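Local atomic coordinates of NADP-dependent glyceraldehyde-3-phosphate dehydrogenase (Bacillus halodurans, PDB entry 3PRL), a protein that probably oxidises glyceraldehyde 3-phosphate with NADP+ in a non-phosphorylating reaction, as a member of the aldehyde dehydrogenase family. Residues Thr182-Pro187 and Gln213-Arg218; Val155-Ser160 and Pro230-Ile235. All blocks are in the same frame, centred on the assembly; numbering follows the deposited sequence.

Contact 1: Thr182-Pro187 and Gln213-Arg218; sequences TVVFKP and QVVTGR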
# COMPACT_ATOMS: atom_id res chain seq x y z
N THR D 182 20.98 -9.34 12.55
CA THR D 182 22.12 -8.88 13.34
C THR D 182 23.18 -8.26 12.41
O THR D 182 23.08 -8.38 11.18
CB THR D 182 22.68 -9.97 14.27
OG1 THR D 182 23.06 -11.12 13.50
CG2 THR D 182 21.62 -10.38 15.28
N VAL D 183 24.16 -7.58 12.98
CA VAL D 183 25.12 -6.84 12.18
C VAL D 183 26.58 -7.17 12.48
O VAL D 183 27.02 -7.20 13.64
CB VAL D 183 24.89 -5.30 12.22
CG1 VAL D 183 25.98 -4.57 11.49
CG2 VAL D 183 23.54 -4.92 11.61
N VAL D 184 27.32 -7.43 11.41
CA VAL D 184 28.77 -7.30 11.44
C VAL D 184 29.10 -5.96 10.80
O VAL D 184 28.80 -5.74 9.62
CB VAL D 184 29.45 -8.49 10.74
CG1 VAL D 184 30.95 -8.29 10.68
CG2 VAL D 184 29.15 -9.75 11.51
N PHE D 185 29.64 -5.05 11.60
CA PHE D 185 29.96 -3.68 11.20
C PHE D 185 31.45 -3.49 10.92
O PHE D 185 32.29 -3.65 11.82
CB PHE D 185 29.51 -2.68 12.28
CG PHE D 185 29.84 -1.22 11.96
CD1 PHE D 185 29.72 -0.71 10.66
CD2 PHE D 185 30.26 -0.35 12.98
CE1 PHE D 185 30.03 0.61 10.36
CE2 PHE D 185 30.55 0.99 12.69
CZ PHE D 185 30.44 1.48 11.38
N LYS D 186 31.78 -3.14 9.68
CA LYS D 186 33.16 -2.77 9.30
C LYS D 186 33.26 -1.33 8.82
O LYS D 186 32.95 -1.05 7.67
CB LYS D 186 33.72 -3.73 8.22
CG LYS D 186 35.18 -3.43 7.74
CD LYS D 186 36.11 -3.01 8.89
CE LYS D 186 37.26 -2.12 8.44
NZ LYS D 186 37.69 -1.17 9.53
N PRO D 187 33.71 -0.40 9.71
CA PRO D 187 33.87 1.00 9.27
C PRO D 187 35.04 1.17 8.31
O PRO D 187 35.93 0.35 8.31
CB PRO D 187 34.20 1.75 10.58
CG PRO D 187 34.68 0.72 11.52
CD PRO D 187 34.00 -0.56 11.15
N GLN D 213 28.29 -6.44 16.14
CA GLN D 213 29.72 -6.73 16.27
C GLN D 213 30.49 -5.73 15.40
O GLN D 213 30.05 -5.41 14.29
CB GLN D 213 30.02 -8.16 15.81
CG GLN D 213 29.01 -9.20 16.32
CD GLN D 213 29.28 -9.66 17.74
OE1 GLN D 213 29.43 -8.85 18.66
NE2 GLN D 213 29.35 -10.98 17.92
N VAL D 214 31.60 -5.22 15.93
CA VAL D 214 32.46 -4.31 15.15
C VAL D 214 33.71 -5.06 14.71
O VAL D 214 34.42 -5.63 15.52
CB VAL D 214 32.89 -3.04 15.94
CG1 VAL D 214 33.66 -2.07 15.02
CG2 VAL D 214 31.68 -2.36 16.57
N VAL D 215 33.94 -5.10 13.40
CA VAL D 215 35.15 -5.71 12.89
C VAL D 215 36.03 -4.62 12.32
O VAL D 215 35.60 -3.86 11.47
CB VAL D 215 34.87 -6.84 11.85
CG1 VAL D 215 34.28 -8.07 12.56
CG2 VAL D 215 33.94 -6.36 10.72
N THR D 216 37.25 -4.52 12.83
CA THR D 216 38.22 -3.60 12.29
C THR D 216 39.48 -4.36 11.90
O THR D 216 39.80 -5.40 12.47
CB THR D 216 38.57 -2.45 13.27
OG1 THR D 216 39.00 -3.00 14.52
CG2 THR D 216 37.36 -1.54 13.49
N GLY D 217 40.18 -3.84 10.91
CA GLY D 217 41.33 -4.52 10.38
C GLY D 217 41.75 -3.82 9.12
O GLY D 217 40.99 -3.05 8.54
N ARG D 218 42.98 -4.11 8.70
CA ARG D 218 43.60 -3.44 7.57
C ARG D 218 42.63 -3.23 6.39
O ARG D 218 42.21 -2.09 6.13
CB ARG D 218 44.87 -4.20 7.17
CG ARG D 218 45.78 -4.51 8.38
CD ARG D 218 47.24 -4.18 8.10
NE ARG D 218 47.41 -2.80 7.64
CZ ARG D 218 48.08 -1.86 8.29
NH1 ARG D 218 48.17 -0.64 7.78
NH2 ARG D 218 48.68 -2.13 9.45

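Contact 2: Val155-Ser160 and Pro230-Ile235; sequences VVLAIS and PGIDMI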
# COMPACT_ATOMS: atom_id res chain seq x y z
N VAL D 155 22.41 -12.39 9.32
CA VAL D 155 23.50 -11.49 9.69
C VAL D 155 23.83 -10.59 8.50
O VAL D 155 24.11 -11.09 7.40
CB VAL D 155 24.78 -12.28 10.14
CG1 VAL D 155 25.89 -11.32 10.51
CG2 VAL D 155 24.47 -13.17 11.33
N VAL D 156 23.78 -9.29 8.73
CA VAL D 156 24.01 -8.29 7.67
C VAL D 156 25.39 -7.68 7.83
O VAL D 156 25.75 -7.23 8.92
CB VAL D 156 22.89 -7.18 7.65
CG1 VAL D 156 23.28 -5.96 6.80
CG2 VAL D 156 21.57 -7.76 7.14
N LEU D 157 26.15 -7.67 6.73
CA LEU D 157 27.45 -7.01 6.72
C LEU D 157 27.29 -5.60 6.22
O LEU D 157 26.84 -5.38 5.08
CB LEU D 157 28.46 -7.78 5.85
CG LEU D 157 29.85 -7.09 5.78
CD1 LEU D 157 30.65 -7.36 7.04
CD2 LEU D 157 30.63 -7.51 4.56
N ALA D 158 27.60 -4.64 7.09
CA ALA D 158 27.52 -3.22 6.80
C ALA D 158 28.92 -2.68 6.72
O ALA D 158 29.70 -2.79 7.69
CB ALA D 158 26.74 -2.49 7.89
N ILE D 159 29.25 -2.11 5.57
CA ILE D 159 30.57 -1.56 5.31
C ILE D 159 30.41 -0.10 4.93
O ILE D 159 29.86 0.22 3.88
CB ILE D 159 31.30 -2.32 4.17
CG1 ILE D 159 30.99 -3.82 4.22
CG2 ILE D 159 32.84 -2.02 4.21
CD1 ILE D 159 31.21 -4.53 2.85
N SER D 160 30.88 0.78 5.80
CA SER D 160 30.68 2.21 5.63
C SER D 160 31.97 2.97 5.24
O SER D 160 33.07 2.47 5.48
CB SER D 160 30.02 2.80 6.88
OG SER D 160 30.87 2.71 8.01
N PRO D 230 30.34 -17.62 4.08
CA PRO D 230 29.03 -18.26 4.04
C PRO D 230 28.08 -17.81 5.16
O PRO D 230 26.86 -17.93 5.02
CB PRO D 230 29.34 -19.76 4.16
CG PRO D 230 30.72 -19.83 4.72
CD PRO D 230 31.43 -18.62 4.17
N GLY D 231 28.63 -17.26 6.25
CA GLY D 231 27.83 -16.75 7.37
C GLY D 231 27.13 -15.43 7.15
O GLY D 231 26.35 -14.99 7.99
N ILE D 232 27.41 -14.79 6.01
CA ILE D 232 26.82 -13.50 5.65
C ILE D 232 25.65 -13.72 4.68
O ILE D 232 25.78 -14.42 3.66
CB ILE D 232 27.87 -12.56 5.00
CG1 ILE D 232 29.05 -12.28 5.96
CG2 ILE D 232 27.23 -11.27 4.46
CD1 ILE D 232 28.72 -11.42 7.19
N ASP D 233 24.50 -13.13 5.03
CA ASP D 233 23.28 -13.35 4.29
C ASP D 233 22.88 -12.10 3.52
O ASP D 233 21.89 -12.11 2.82
CB ASP D 233 22.16 -13.77 5.25
CG ASP D 233 22.58 -14.90 6.16
OD1 ASP D 233 22.59 -16.06 5.69
OD2 ASP D 233 22.93 -14.64 7.34
N MET D 234 23.65 -11.01 3.68
CA MET D 234 23.40 -9.76 2.98
C MET D 234 24.55 -8.78 3.14
O MET D 234 25.09 -8.61 4.25
CB MET D 234 22.10 -9.11 3.51
CG MET D 234 21.52 -7.98 2.66
SD MET D 234 21.93 -6.31 3.21
CE MET D 234 20.87 -5.42 2.07
N ILE D 235 24.92 -8.12 2.03
CA ILE D 235 25.93 -7.05 2.05
C ILE D 235 25.36 -5.69 1.66
O ILE D 235 24.69 -5.58 0.64
CB ILE D 235 27.18 -7.35 1.12
CG1 ILE D 235 27.78 -8.72 1.42
CG2 ILE D 235 28.25 -6.25 1.23
CD1 ILE D 235 28.33 -8.84 2.78

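Contact 1: Thr182-Pro187 and Gln213-Arg218
V184 swings CG1 to the side opposite its own backbone N (chi1 175°), and V215, at chi1 -71°, holds CG2 between its N and carbonyl carbon, which brings V184 CG1 within 3.6 Å of V215 CG2. The two side chains pass each other obliquely. V215 CG1 comes nearly as near to the same V184 methyl, and V215 CG2 also packs against K186 CB and comes close to F185 O. F185 and V214 project from the other face of the sheet, and P187 packs beside them. There V214 CG1 sits 4.2 Å from P187 CD, and meets the F185 ring obliquely; P187 CD itself stands 3.9 Å above the plane of the F185 ring, over its centre. V199 of helix 192-204 touches both F185 and V214. The backbones pair in parallel. F185 is gripped twice, its N donating to Q213 O at 2.7 Å and its O accepting V215 N at 2.7 Å, the latter donor tilted 25° from the carbonyl plane; Q213 N closes the start of the ladder on V183 O. Strand 182-186, helix 192-204 and strand 212-214 form a beta-alpha-beta unit of the Rossmann-like coenzyme domain of aldehyde dehydrogenases. K186, an NADP(+)-binding residue, has a chain bent at chi2, with NZ 3.7 Å from T216 CA and weakly hydrogen-bonded to P187 O. With an alanine in place of K186, P187 O would probably lose its weak amine partner and the side of T216 would lose packing. T216 turns its hydroxyl elsewhere, OG1 bonding to P44 O, while the amide of Q213 bends off and its OE1 takes N17 N.

Contact 2: Val155-Ser160 and Pro230-Ile235
The backbones of 155-157 and 233-235 run alongside in parallel, with L157 bridged to I235, D233 N donating to V155 O at 3.2 Å and L157 N to M234 O at 2.9 Å. M234 N lies 3.7 Å from V155 O and is a buried amide with no partner in the model. D233 adds a side-chain bond at this end: with CG beside its own backbone N (chi1 -50°), the carboxylate folds back and OD2 accepts V155 N at 3.0 Å, on the anti side and 15° out of the carboxylate plane. V155 is thereby held through both its N and its O by one residue.

On one face V156 and M234 lie side by side, V156 CG1 3.9 Å from M234 SD; the thioether chain bends at chi2 and its end leads away from 155-160, and the M234 side chain also touches P255. L157 and I235 take the other face, where the end of I232 joins them. The I232 methyl CD1 rests against L157 CB at 3.9 Å, and farther along the I159 and I235 side chains cross at a slant, with I159 CD1 3.8 Å from I235 CG2. L157 and I235 point the same way, although their end carbons are modelled too close for the exact fit to be trusted. I254 touches both I232 and I235. S160, an NADP(+)-binding residue, follows I159. Such central parallel strands, with coenzyme-binding residues following at their C-terminal ends, are the hallmark of the Rossmann-type dinucleotide-binding fold.

From the N terminus, the chain first lays down 155-160, passes through helix 167-178 and returns as 182-187. Helix 192-204 then leads to 213-218, which closes the shorter loop, contact 1. After helix 223-227 the chain reaches 230-235 and closes contact 2, so contact 1 is nested inside the longer loop. The two are adjacent in one sheet: V156 N and T182 O, 2.7 Å apart, and K186 N and A158 O, 2.9 Å apart, are probable hydrogen bonds. Across it the strands run 212-214, 182-186, 144-159, 234-238, and the coenzyme-binding S160 and K186 come at neighbouring strand ends.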